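Local coordinates for protein ESSC (Geobacillus thermodenitrificans, PDB 5FWH) that forms part of the bacterial type VII secretion apparatus as an FtsK/SpoIIIE-type ATPase, its N-terminal forkhead-associated (FHA) region probably serving protein-protein contacts, at residues Y11-S16 / V34-F39; I24-Q29 / I46-K51; F143-Q148 / N157-L162; V153-G158 / F168-E173. All blocks are in the same frame, centred on the assembly; numbering follows the deposited sequence.

Contact 1 of 4, residues Y11-S16 / V34-F39; sequences YCQLFS and VTVSSF
Strand 11-16 and the short strand 34-35 do not pair; their backbones come closest at F15 and V34, whose CA atoms are 7.3 Å apart, and beyond T35 the chain folds into a type I turn from V36 to F39. Here two edge strands of the FHA beta-sandwich meet, 11-16 from the sheet with strand 3-8 and 34-35 from the mixed one. V34 lies between two side chains. Its CG2 packs obliquely against the F15 ring, 3.6 Å from F15 CD1, with F15 CG set anti to its own backbone N (chi1 174°). The other methyl, V34 CG1, faces the amide end of Q13 tip to tip, 3.6 Å from Q13 OE1. Q13 runs extended beyond CG, and this reach lets Q13 NE2 donate to T35 O over 3.2 Å; the NE2 also hydrogen-bonds Y8 OH in the neighbouring strand 3-8. An alanine in place of Q13 would remove both of these bonds and would probably loosen the hold between the two sheet edges. In the bond to T35 the acceptor O lies in the amide plane of Q13, while NE2 stands above the carbonyl plane of T35.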
loop_
_atom_site.group_PDB
_atom_site.type_symbol
_atom_site.label_atom_id
_atom_site.label_comp_id
_atom_site.label_asym_id
_atom_site.label_seq_id
_atom_site.Cartn_x
_atom_site.Cartn_y
_atom_site.Cartn_z
ATOM N N TYR A 11 3.446 -10.563 3.846
ATOM C CA TYR A 11 4.178 -9.311 3.976
ATOM C C TYR A 11 3.890 -8.444 2.777
ATOM O O TYR A 11 3.540 -8.967 1.711
ATOM C CB TYR A 11 5.680 -9.562 4.044
ATOM C CG TYR A 11 5.964 -10.482 5.209
ATOM C CD1 TYR A 11 5.768 -10.036 6.512
ATOM C CD2 TYR A 11 6.320 -11.829 4.994
ATOM C CE1 TYR A 11 5.952 -10.902 7.604
ATOM C CE2 TYR A 11 6.521 -12.676 6.054
ATOM C CZ TYR A 11 6.335 -12.209 7.349
ATOM O OH TYR A 11 6.538 -13.051 8.378
ATOM N N CYS A 12 4.047 -7.129 2.990
ATOM C CA CYS A 12 4.053 -6.176 1.913
ATOM C C CYS A 12 5.180 -5.205 2.266
ATOM O O CYS A 12 5.158 -4.637 3.372
ATOM C CB CYS A 12 2.716 -5.440 1.886
ATOM S SG CYS A 12 2.555 -4.161 0.604
ATOM N N GLN A 13 6.178 -5.092 1.400
ATOM C CA GLN A 13 7.221 -4.040 1.522
ATOM C C GLN A 13 6.900 -2.967 0.512
ATOM O O GLN A 13 6.460 -3.285 -0.603
ATOM C CB GLN A 13 8.565 -4.551 1.114
ATOM C CG GLN A 13 9.132 -5.554 2.069
ATOM C CD GLN A 13 10.598 -5.850 1.815
ATOM O OE1 GLN A 13 11.434 -4.949 1.612
ATOM N NE2 GLN A 13 10.934 -7.125 1.899
ATOM N N LEU A 14 7.160 -1.724 0.896
ATOM C CA LEU A 14 6.967 -0.528 0.073
ATOM C C LEU A 14 8.357 0.017 -0.184
ATOM O O LEU A 14 9.175 0.049 0.718
ATOM C CB LEU A 14 6.059 0.443 0.840
ATOM C CG LEU A 14 5.365 1.551 0.088
ATOM C CD1 LEU A 14 4.271 0.961 -0.764
ATOM C CD2 LEU A 14 4.778 2.605 1.000
ATOM N N PHE A 15 8.676 0.330 -1.423
ATOM C CA PHE A 15 9.985 0.847 -1.795
ATOM C C PHE A 15 9.842 2.033 -2.727
ATOM O O PHE A 15 9.143 1.950 -3.748
ATOM C CB PHE A 15 10.734 -0.245 -2.527
ATOM C CG PHE A 15 12.030 0.197 -3.085
ATOM C CD1 PHE A 15 13.164 0.155 -2.298
ATOM C CD2 PHE A 15 12.126 0.698 -4.379
ATOM C CE1 PHE A 15 14.377 0.586 -2.792
ATOM C CE2 PHE A 15 13.340 1.107 -4.891
ATOM C CZ PHE A 15 14.463 1.056 -4.100
ATOM N N SER A 16 10.532 3.128 -2.399
ATOM C CA SER A 16 10.489 4.378 -3.171
ATOM C C SER A 16 11.497 4.410 -4.325
ATOM O O SER A 16 12.649 4.083 -4.150
ATOM C CB SER A 16 10.769 5.580 -2.243
ATOM O OG SER A 16 9.659 5.838 -1.404
ATOM N N VAL A 34 15.506 -4.355 -2.781
ATOM C CA VAL A 34 14.441 -4.917 -1.932
ATOM C C VAL A 34 14.845 -6.371 -1.678
ATOM O O VAL A 34 15.087 -7.104 -2.653
ATOM C CB VAL A 34 13.052 -4.803 -2.628
ATOM C CG1 VAL A 34 11.993 -5.584 -1.846
ATOM C CG2 VAL A 34 12.605 -3.361 -2.769
ATOM N N THR A 35 14.959 -6.745 -0.393
ATOM C CA THR A 35 15.503 -8.040 0.101
ATOM C C THR A 35 14.356 -8.933 0.558
ATOM O O THR A 35 13.752 -8.669 1.591
ATOM C CB THR A 35 16.438 -7.878 1.363
ATOM O OG1 THR A 35 17.546 -6.995 1.123
ATOM C CG2 THR A 35 16.955 -9.226 1.853
ATOM N N VAL A 36 14.030 -9.964 -0.232
ATOM C CA VAL A 36 13.175 -11.062 0.188
ATOM C C VAL A 36 14.049 -12.292 0.437
ATOM O O VAL A 36 14.417 -13.011 -0.495
ATOM C CB VAL A 36 12.157 -11.433 -0.892
ATOM C CG1 VAL A 36 11.248 -12.538 -0.357
ATOM C CG2 VAL A 36 11.377 -10.177 -1.351
ATOM N N SER A 37 14.362 -12.545 1.701
ATOM C CA SER A 37 15.331 -13.595 2.042
ATOM C C SER A 37 14.741 -14.988 2.026
ATOM O O SER A 37 15.482 -15.962 1.881
ATOM C CB SER A 37 15.961 -13.325 3.408
ATOM O OG SER A 37 14.957 -12.858 4.271
ATOM N N SER A 38 13.428 -15.081 2.174
ATOM C CA SER A 38 12.786 -16.373 2.200
ATOM C C SER A 38 12.664 -17.037 0.816
ATOM O O SER A 38 12.360 -18.229 0.782
ATOM C CB SER A 38 11.412 -16.248 2.849
ATOM O OG SER A 38 10.578 -15.376 2.099
ATOM N N PHE A 39 12.870 -16.289 -0.293
ATOM C CA PHE A 39 12.848 -16.822 -1.664
ATOM C C PHE A 39 14.267 -17.168 -2.212
ATOM O O PHE A 39 15.261 -16.514 -1.838
ATOM C CB PHE A 39 12.227 -15.795 -2.585
ATOM C CG PHE A 39 10.728 -15.678 -2.496
ATOM C CD1 PHE A 39 9.998 -15.995 -1.327
ATOM C CD2 PHE A 39 10.030 -15.221 -3.600
ATOM C CE1 PHE A 39 8.617 -15.857 -1.285
ATOM C CE2 PHE A 39 8.642 -15.088 -3.559
ATOM C CZ PHE A 39 7.934 -15.406 -2.406
#

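Contact 2 of 4, residues I24-Q29 / I46-K51; sequences IVIGNQ and IQIEKK
Strands 24-27 and 46-50 run antiparallel; the axes of these short segments approach to 4.7 Å, at 159° between their directions. I24 with I48 and I26 with I46 are hydrogen-bonded pairs, each closed by two nearly straight N-H...O bonds, for example I26 N to I46 O at 2.8 Å. V25 and Q47 form the non-hydrogen-bonded pair between them, where the CA of V25 approaches I46 O at 3.2 Å. The isoleucines share one face, and I26 shows how they mesh. Its CB lies beside I46 CB at 4.1 Å, the two side chains pointing the same way. CG1 leaves anti to the carbonyl carbon (chi1 -56°) and still skirts I46 O; the nearly extended chi2 then carries CD1 obliquely across to I48, 4.1 Å from I48 CG1, with I46 CG2 also close. Farther along, I24 CG1 packs on I48 CB at 3.9 Å. Beyond the pair, I26 meets M84 and I86 of the other sheet. V25 and Q47 occupy the opposite face, where Q47 OE1 hydrogen-bonds G63 N. An apolar inner face against a more polar outer one is the pattern of a beta-sandwich, here that of the FHA fold.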
loop_
_atom_site.group_PDB
_atom_site.type_symbol
_atom_site.label_atom_id
_atom_site.label_comp_id
_atom_site.label_asym_id
_atom_site.label_seq_id
_atom_site.Cartn_x
_atom_site.Cartn_y
_atom_site.Cartn_z
ATOM N N ILE A 24 16.582 -1.195 -10.529
ATOM C CA ILE A 24 16.614 -1.748 -9.184
ATOM C C ILE A 24 16.359 -3.209 -9.250
ATOM O O ILE A 24 15.833 -3.694 -10.222
ATOM C CB ILE A 24 15.651 -1.063 -8.182
ATOM C CG1 ILE A 24 14.186 -1.436 -8.398
ATOM C CG2 ILE A 24 15.828 0.454 -8.202
ATOM C CD1 ILE A 24 13.569 -2.052 -7.169
ATOM N N VAL A 25 16.737 -3.901 -8.193
ATOM C CA VAL A 25 16.706 -5.344 -8.163
ATOM C C VAL A 25 16.136 -5.812 -6.816
ATOM O O VAL A 25 16.479 -5.286 -5.693
ATOM C CB VAL A 25 18.071 -6.002 -8.487
ATOM C CG1 VAL A 25 19.165 -5.446 -7.604
ATOM C CG2 VAL A 25 17.988 -7.536 -8.350
ATOM N N ILE A 26 15.241 -6.774 -6.976
ATOM C CA ILE A 26 14.600 -7.449 -5.905
ATOM C C ILE A 26 15.188 -8.789 -5.967
ATOM O O ILE A 26 15.050 -9.492 -7.005
ATOM C CB ILE A 26 13.060 -7.619 -6.135
ATOM C CG1 ILE A 26 12.419 -6.267 -6.389
ATOM C CG2 ILE A 26 12.385 -8.418 -4.987
ATOM C CD1 ILE A 26 11.039 -6.367 -7.018
ATOM N N GLY A 27 15.740 -9.185 -4.832
ATOM C CA GLY A 27 16.424 -10.434 -4.661
ATOM C C GLY A 27 16.501 -10.792 -3.198
ATOM O O GLY A 27 15.740 -10.251 -2.394
ATOM N N ASN A 28 17.394 -11.732 -2.854
ATOM C CA ASN A 28 17.539 -12.295 -1.477
ATOM C C ASN A 28 18.847 -12.004 -0.701
ATOM O O ASN A 28 19.103 -12.558 0.378
ATOM C CB ASN A 28 17.276 -13.803 -1.515
ATOM C CG ASN A 28 18.343 -14.580 -2.262
ATOM O OD1 ASN A 28 19.393 -14.057 -2.574
ATOM N ND2 ASN A 28 18.088 -15.844 -2.492
ATOM N N GLN A 29 19.651 -11.112 -1.245
ATOM C CA GLN A 29 20.828 -10.554 -0.569
ATOM C C GLN A 29 20.490 -9.259 0.124
ATOM O O GLN A 29 19.613 -8.554 -0.305
ATOM C CB GLN A 29 21.889 -10.236 -1.602
ATOM C CG GLN A 29 22.224 -11.346 -2.603
ATOM C CD GLN A 29 22.533 -12.695 -1.966
ATOM O OE1 GLN A 29 23.053 -12.788 -0.835
ATOM N NE2 GLN A 29 22.220 -13.765 -2.710
ATOM N N ILE A 46 14.653 -10.212 -9.710
ATOM C CA ILE A 46 13.732 -9.402 -10.438
ATOM C C ILE A 46 14.325 -8.091 -10.601
ATOM O O ILE A 46 14.792 -7.481 -9.616
ATOM C CB ILE A 46 12.366 -9.320 -9.754
ATOM C CG1 ILE A 46 11.770 -10.732 -9.496
ATOM C CG2 ILE A 46 11.371 -8.507 -10.604
ATOM C CD1 ILE A 46 11.694 -11.615 -10.756
ATOM N N GLN A 47 14.371 -7.655 -11.862
ATOM C CA GLN A 47 14.870 -6.332 -12.205
ATOM C C GLN A 47 13.707 -5.475 -12.606
ATOM O O GLN A 47 12.883 -5.883 -13.437
ATOM C CB GLN A 47 15.875 -6.394 -13.383
ATOM C CG GLN A 47 17.101 -7.317 -13.263
ATOM C CD GLN A 47 16.840 -8.794 -13.554
ATOM O OE1 GLN A 47 16.385 -9.205 -14.656
ATOM N NE2 GLN A 47 17.169 -9.608 -12.594
ATOM N N ILE A 48 13.666 -4.287 -12.054
ATOM C CA ILE A 48 12.717 -3.252 -12.418
ATOM C C ILE A 48 13.528 -2.070 -12.913
ATOM O O ILE A 48 14.403 -1.617 -12.210
ATOM C CB ILE A 48 11.869 -2.793 -11.191
ATOM C CG1 ILE A 48 11.362 -3.978 -10.389
ATOM C CG2 ILE A 48 10.698 -1.950 -11.625
ATOM C CD1 ILE A 48 10.335 -4.847 -11.093
ATOM N N GLU A 49 13.265 -1.599 -14.122
ATOM C CA GLU A 49 13.915 -0.417 -14.638
ATOM C C GLU A 49 12.911 0.598 -15.197
ATOM O O GLU A 49 11.893 0.229 -15.764
ATOM C CB GLU A 49 14.989 -0.783 -15.679
ATOM C CG GLU A 49 14.470 -1.198 -17.049
ATOM C CD GLU A 49 15.550 -1.326 -18.142
ATOM O OE1 GLU A 49 16.478 -2.161 -18.006
ATOM O OE2 GLU A 49 15.453 -0.605 -19.170
ATOM N N LYS A 50 13.234 1.885 -15.049
ATOM C CA LYS A 50 12.373 2.965 -15.535
ATOM C C LYS A 50 12.654 3.214 -17.013
ATOM O O LYS A 50 13.782 2.993 -17.476
ATOM C CB LYS A 50 12.592 4.223 -14.711
ATOM C CG LYS A 50 11.318 4.759 -14.067
ATOM C CD LYS A 50 11.591 5.912 -13.090
ATOM C CE LYS A 50 12.246 7.118 -13.788
ATOM N NZ LYS A 50 12.222 8.384 -12.985
ATOM N N LYS A 51 11.643 3.666 -17.754
ATOM C CA LYS A 51 11.779 3.841 -19.211
ATOM C C LYS A 51 12.013 5.305 -19.695
ATOM O O LYS A 51 12.786 5.530 -20.633
ATOM C CB LYS A 51 10.595 3.171 -19.940
ATOM C CG LYS A 51 9.518 4.071 -20.564
ATOM C CD LYS A 51 9.825 4.437 -22.017
ATOM C CE LYS A 51 8.706 5.270 -22.623
ATOM N NZ LYS A 51 9.139 5.998 -23.851
#

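Contact 3 of 4, residues F143-Q148 / N157-L162; sequences FLNGVQ and NGDVLL
After N157 the chain swings through G158, whose positive phi (71°) favours glycine, into D159. The carboxylate of D159 turns back so that OD2 accepts the backbone N of R156, while its CB sits against L144 CD1 at 3.7 Å. V160 offers its carbonyl to two donors: N145 N points nearly along its C=O axis at 2.9 Å, and a water bound by G146 N donates to the same oxygen from 3.0 Å, so V160 O is gripped twice and the water ties the turn to the facing chain. L161 then pairs with L144 without hydrogen bonds; its CD2 lies 4.0 Å from L144 CD1, and its CA approaches F143 O. L162 closes the ladder in a hydrogen-bonded pair with F143, L162 N reaching F143 O at 2.8 Å and F143 N returning to L162 O. That same L162 O lies in the plane of the F143 ring, at its edge, 3.5 Å from CD1. After F143 the chain reverses over L144-V147, closed by V147 N to L144 O, with L144 N returning to V147 O and G146 at a phi of 86°. The arrangement is a tight beta-hairpin with a type I' turn, laid antiparallel along strand 161-163 at the edge of the sheet that also holds strand 166-170.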
loop_
_atom_site.group_PDB
_atom_site.type_symbol
_atom_site.label_atom_id
_atom_site.label_comp_id
_atom_site.label_asym_id
_atom_site.label_seq_id
_atom_site.Cartn_x
_atom_site.Cartn_y
_atom_site.Cartn_z
ATOM N N PHE A 143 -2.317 -4.550 5.340
ATOM C CA PHE A 143 -1.043 -4.754 6.062
ATOM C C PHE A 143 -0.797 -3.675 7.113
ATOM O O PHE A 143 -0.960 -2.484 6.877
ATOM C CB PHE A 143 0.152 -4.884 5.092
ATOM C CG PHE A 143 -0.051 -5.981 4.027
ATOM C CD1 PHE A 143 -0.899 -5.763 2.955
ATOM C CD2 PHE A 143 0.532 -7.218 4.163
ATOM C CE1 PHE A 143 -1.114 -6.775 1.955
ATOM C CE2 PHE A 143 0.318 -8.237 3.236
ATOM C CZ PHE A 143 -0.540 -8.046 2.137
ATOM N N LEU A 144 -0.401 -4.099 8.298
ATOM C CA LEU A 144 -0.073 -3.158 9.409
ATOM C C LEU A 144 1.378 -3.219 9.596
ATOM O O LEU A 144 1.878 -4.268 10.008
ATOM C CB LEU A 144 -0.759 -3.581 10.698
ATOM C CG LEU A 144 -0.381 -2.843 11.973
ATOM C CD1 LEU A 144 -0.765 -1.389 11.811
ATOM C CD2 LEU A 144 -1.082 -3.530 13.178
ATOM N N ASN A 145 2.049 -2.128 9.261
ATOM C CA ASN A 145 3.508 -2.051 9.267
ATOM C C ASN A 145 4.131 -3.198 8.437
ATOM O O ASN A 145 4.999 -3.897 8.906
ATOM C CB ASN A 145 4.034 -2.029 10.737
ATOM C CG ASN A 145 3.422 -0.884 11.583
ATOM O OD1 ASN A 145 3.001 -1.090 12.720
ATOM N ND2 ASN A 145 3.346 0.302 11.006
ATOM N N GLY A 146 3.590 -3.484 7.238
ATOM C CA GLY A 146 4.151 -4.560 6.424
ATOM C C GLY A 146 3.689 -5.997 6.654
ATOM O O GLY A 146 4.109 -6.871 5.908
ATOM N N VAL A 147 2.863 -6.250 7.657
ATOM C CA VAL A 147 2.450 -7.587 8.019
ATOM C C VAL A 147 0.924 -7.770 7.905
ATOM O O VAL A 147 0.124 -7.036 8.522
ATOM C CB VAL A 147 2.812 -7.919 9.484
ATOM C CG1 VAL A 147 2.481 -9.404 9.770
ATOM C CG2 VAL A 147 4.296 -7.631 9.733
ATOM N N GLN A 148 0.502 -8.796 7.163
ATOM C CA GLN A 148 -0.931 -8.996 6.969
ATOM C C GLN A 148 -1.700 -9.146 8.274
ATOM O O GLN A 148 -1.243 -9.796 9.169
ATOM C CB GLN A 148 -1.185 -10.184 6.073
ATOM C CG GLN A 148 -2.638 -10.273 5.615
ATOM C CD GLN A 148 -2.836 -11.323 4.568
ATOM O OE1 GLN A 148 -1.881 -11.980 4.161
ATOM N NE2 GLN A 148 -4.076 -11.483 4.100
ATOM N N ASN A 157 -0.178 5.725 17.287
ATOM C CA ASN A 157 0.152 6.789 16.261
ATOM C C ASN A 157 1.367 6.395 15.425
ATOM O O ASN A 157 2.360 5.887 15.949
ATOM C CB ASN A 157 0.453 8.187 16.889
ATOM C CG ASN A 157 -0.805 9.020 17.206
ATOM O OD1 ASN A 157 -1.543 9.480 16.299
ATOM N ND2 ASN A 157 -1.024 9.277 18.508
ATOM N N GLY A 158 1.269 6.596 14.106
ATOM C CA GLY A 158 2.324 6.145 13.195
ATOM C C GLY A 158 2.435 4.625 12.989
ATOM O O GLY A 158 3.401 4.157 12.361
ATOM N N ASP A 159 1.487 3.832 13.479
ATOM C CA ASP A 159 1.178 2.617 12.749
ATOM C C ASP A 159 0.806 3.087 11.329
ATOM O O ASP A 159 0.267 4.212 11.146
ATOM C CB ASP A 159 0.034 1.847 13.396
ATOM C CG ASP A 159 0.480 1.036 14.663
ATOM O OD1 ASP A 159 1.670 0.729 14.792
ATOM O OD2 ASP A 159 -0.367 0.690 15.534
ATOM N N VAL A 160 1.146 2.259 10.340
ATOM C CA VAL A 160 0.825 2.484 8.906
ATOM C C VAL A 160 -0.022 1.328 8.420
ATOM O O VAL A 160 0.360 0.157 8.548
ATOM C CB VAL A 160 2.090 2.582 8.073
ATOM C CG1 VAL A 160 1.746 2.798 6.601
ATOM C CG2 VAL A 160 2.943 3.774 8.607
ATOM N N LEU A 161 -1.179 1.635 7.883
ATOM C CA LEU A 161 -1.978 0.637 7.201
ATOM C C LEU A 161 -1.744 0.754 5.716
ATOM O O LEU A 161 -1.888 1.869 5.203
ATOM C CB LEU A 161 -3.437 0.845 7.551
ATOM C CG LEU A 161 -3.779 0.403 8.954
ATOM C CD1 LEU A 161 -5.178 0.930 9.284
ATOM C CD2 LEU A 161 -3.711 -1.110 9.155
ATOM N N LEU A 162 -1.446 -0.377 5.042
ATOM C CA LEU A 162 -1.204 -0.409 3.595
ATOM C C LEU A 162 -2.067 -1.439 2.931
ATOM O O LEU A 162 -2.182 -2.548 3.430
ATOM C CB LEU A 162 0.178 -0.909 3.280
ATOM C CG LEU A 162 1.405 -0.165 3.706
ATOM C CD1 LEU A 162 2.629 -0.865 3.140
ATOM C CD2 LEU A 162 1.367 1.238 3.252
HETATM O O HOH W 1 1.691 -1.517 6.495
#

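Contact 4 of 4, residues V153-G158 / F168-E173; sequences VSLRNG and FVFIEE
L155 leaves the backbone with CG anti to its carbonyl carbon (chi1 -58°) and an extended chi2, which swings CD1 toward strand 166-170; F170 turns its ring to meet it, CG likewise anti to the carbonyl carbon (chi1 -85°). The two side chains cross at about a right angle, and the methyl comes to the edge of the ring, near its plane, with L155 CD1 4.0 Å from F170 CD2. The same ring is stacked on W132, whose backbone also bonds to that of L155, so the tryptophan serves both segments. The backbones draw nearest at N157 and F170; beside them, V169 CG1 lies 4.0 Å from G158 CA, and the side chain of N157 reaches over the backbone from F170 to E172. Strand 153-154 belongs to one sheet and strand 166-170 to the other, so the contact bridges the two layers of a beta-sandwich consistent with a second FHA-like unit. At its end, I171 and E172 both face L175, forming a classic beta bulge as the chain turns a corner at I171. E172 starts with CG anti to the backbone N and bends at chi2 (54°), curling its carboxylate back onto the next residue, where E173 N donates to E172 OE1 at 2.6 Å. A leucine in place of E172 would lose this acceptor and would probably leave the turn after the bulge less firmly held. E173 itself is fixed beyond the segments by a salt bridge from OE2 to K127 and a hydrogen bond from W132 NE1 to its O. E172 OE1 receives E173 N through its anti lone pair, the one away from the other oxygen.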
loop_
_atom_site.group_PDB
_atom_site.type_symbol
_atom_site.label_atom_id
_atom_site.label_comp_id
_atom_site.label_asym_id
_atom_site.label_seq_id
_atom_site.Cartn_x
_atom_site.Cartn_y
_atom_site.Cartn_z
ATOM N N VAL A 153 -6.998 -5.244 15.622
ATOM C CA VAL A 153 -5.766 -4.756 16.268
ATOM C C VAL A 153 -5.928 -3.261 16.649
ATOM O O VAL A 153 -6.376 -2.412 15.835
ATOM C CB VAL A 153 -4.535 -4.852 15.329
ATOM C CG1 VAL A 153 -3.245 -4.427 16.041
ATOM C CG2 VAL A 153 -4.399 -6.256 14.766
ATOM N N SER A 154 -5.555 -2.944 17.887
ATOM C CA SER A 154 -5.633 -1.606 18.382
ATOM C C SER A 154 -4.364 -0.881 17.951
ATOM O O SER A 154 -3.279 -1.407 18.090
ATOM C CB SER A 154 -5.829 -1.578 19.908
ATOM O OG SER A 154 -6.515 -0.369 20.203
ATOM N N LEU A 155 -4.551 0.295 17.364
ATOM C CA LEU A 155 -3.533 1.049 16.682
ATOM C C LEU A 155 -2.865 2.053 17.595
ATOM O O LEU A 155 -3.522 2.601 18.449
ATOM C CB LEU A 155 -4.185 1.868 15.537
ATOM C CG LEU A 155 -4.992 1.168 14.414
ATOM C CD1 LEU A 155 -5.491 2.178 13.392
ATOM C CD2 LEU A 155 -4.076 0.178 13.738
ATOM N N ARG A 156 -1.598 2.369 17.328
ATOM C CA ARG A 156 -0.851 3.461 17.998
ATOM C C ARG A 156 -0.507 4.477 16.935
ATOM O O ARG A 156 -0.504 4.117 15.780
ATOM C CB ARG A 156 0.439 2.923 18.620
ATOM C CG ARG A 156 0.370 1.495 19.153
ATOM C CD ARG A 156 1.621 1.061 19.946
ATOM N NE ARG A 156 2.927 1.390 19.313
ATOM C CZ ARG A 156 3.932 0.538 18.982
ATOM N NH1 ARG A 156 3.885 -0.787 19.187
ATOM N NH2 ARG A 156 5.037 1.035 18.429
ATOM N N ASN A 157 -0.178 5.725 17.287
ATOM C CA ASN A 157 0.152 6.789 16.261
ATOM C C ASN A 157 1.367 6.395 15.425
ATOM O O ASN A 157 2.360 5.887 15.949
ATOM C CB ASN A 157 0.453 8.187 16.889
ATOM C CG ASN A 157 -0.805 9.020 17.206
ATOM O OD1 ASN A 157 -1.543 9.480 16.299
ATOM N ND2 ASN A 157 -1.024 9.277 18.508
ATOM N N GLY A 158 1.269 6.596 14.106
ATOM C CA GLY A 158 2.324 6.145 13.195
ATOM C C GLY A 158 2.435 4.625 12.989
ATOM O O GLY A 158 3.401 4.157 12.361
ATOM N N PHE A 168 -2.840 4.666 4.972
ATOM C CA PHE A 168 -3.662 5.311 5.997
ATOM C C PHE A 168 -2.832 5.457 7.239
ATOM O O PHE A 168 -2.248 4.460 7.692
ATOM C CB PHE A 168 -4.876 4.484 6.350
ATOM C CG PHE A 168 -5.733 4.105 5.158
ATOM C CD1 PHE A 168 -5.371 3.047 4.355
ATOM C CD2 PHE A 168 -6.898 4.769 4.901
ATOM C CE1 PHE A 168 -6.147 2.646 3.278
ATOM C CE2 PHE A 168 -7.655 4.444 3.788
ATOM C CZ PHE A 168 -7.274 3.370 2.991
ATOM N N VAL A 169 -2.712 6.686 7.755
ATOM C CA VAL A 169 -1.900 6.956 8.978
ATOM C C VAL A 169 -2.657 7.918 9.864
ATOM O O VAL A 169 -3.068 8.969 9.396
ATOM C CB VAL A 169 -0.517 7.564 8.684
ATOM C CG1 VAL A 169 0.360 7.500 9.923
ATOM C CG2 VAL A 169 0.186 6.799 7.569
ATOM N N PHE A 170 -2.915 7.542 11.120
ATOM C CA PHE A 170 -3.403 8.504 12.095
ATOM C C PHE A 170 -2.176 9.389 12.450
ATOM O O PHE A 170 -1.112 8.912 12.939
ATOM C CB PHE A 170 -4.005 7.828 13.343
ATOM C CG PHE A 170 -5.462 7.431 13.166
ATOM C CD1 PHE A 170 -6.459 8.390 13.211
ATOM C CD2 PHE A 170 -5.807 6.111 12.892
ATOM C CE1 PHE A 170 -7.774 8.042 13.021
ATOM C CE2 PHE A 170 -7.117 5.740 12.690
ATOM C CZ PHE A 170 -8.117 6.714 12.752
ATOM N N ILE A 171 -2.311 10.661 12.167
ATOM C CA ILE A 171 -1.306 11.620 12.593
ATOM C C ILE A 171 -1.476 11.795 14.106
ATOM O O ILE A 171 -0.508 11.794 14.849
ATOM C CB ILE A 171 -1.529 13.006 11.975
ATOM C CG1 ILE A 171 -1.405 12.975 10.445
ATOM C CG2 ILE A 171 -0.576 14.023 12.595
ATOM C CD1 ILE A 171 -0.054 12.586 9.906
ATOM N N GLU A 172 -2.738 12.014 14.484
ATOM C CA GLU A 172 -3.227 12.178 15.836
ATOM C C GLU A 172 -4.489 11.337 15.916
ATOM O O GLU A 172 -5.027 10.852 14.884
ATOM C CB GLU A 172 -3.550 13.664 16.062
ATOM C CG GLU A 172 -4.270 14.101 17.349
ATOM C CD GLU A 172 -3.633 13.676 18.659
ATOM O OE1 GLU A 172 -3.681 12.456 18.993
ATOM O OE2 GLU A 172 -3.139 14.579 19.375
ATOM N N GLU A 173 -4.952 11.155 17.139
ATOM C CA GLU A 173 -6.226 10.536 17.423
ATOM C C GLU A 173 -7.375 11.098 16.621
ATOM O O GLU A 173 -8.358 10.377 16.340
ATOM C CB GLU A 173 -6.549 10.748 18.878
ATOM C CG GLU A 173 -7.760 9.996 19.396
ATOM C CD GLU A 173 -8.370 10.677 20.616
ATOM O OE1 GLU A 173 -7.664 11.457 21.314
ATOM O OE2 GLU A 173 -9.573 10.450 20.863
#

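How the contacts relate
Contacts 1 and 2 come first along the chain, with alternating segments, and contacts 3 and 4 follow, overlapping at N157 and G158. The centres of contacts 1 and 2 are about 11 Å apart; strands 34-35 and 23-27 are neighbours in one mixed sheet, and V36 N probably bonds to G27 O. Contacts 3 and 4, about 9 Å apart, meet in another sheet where strands 161-163 and 166-170 are neighbours. Contacts 2 and 4 lie on opposite sides of the chain's centre, about 32 Å between centres. The two halves touch through contacts 1 and 3: C12 N probably bonds to G146 O, so the hairpin turn links one sandwich to the other.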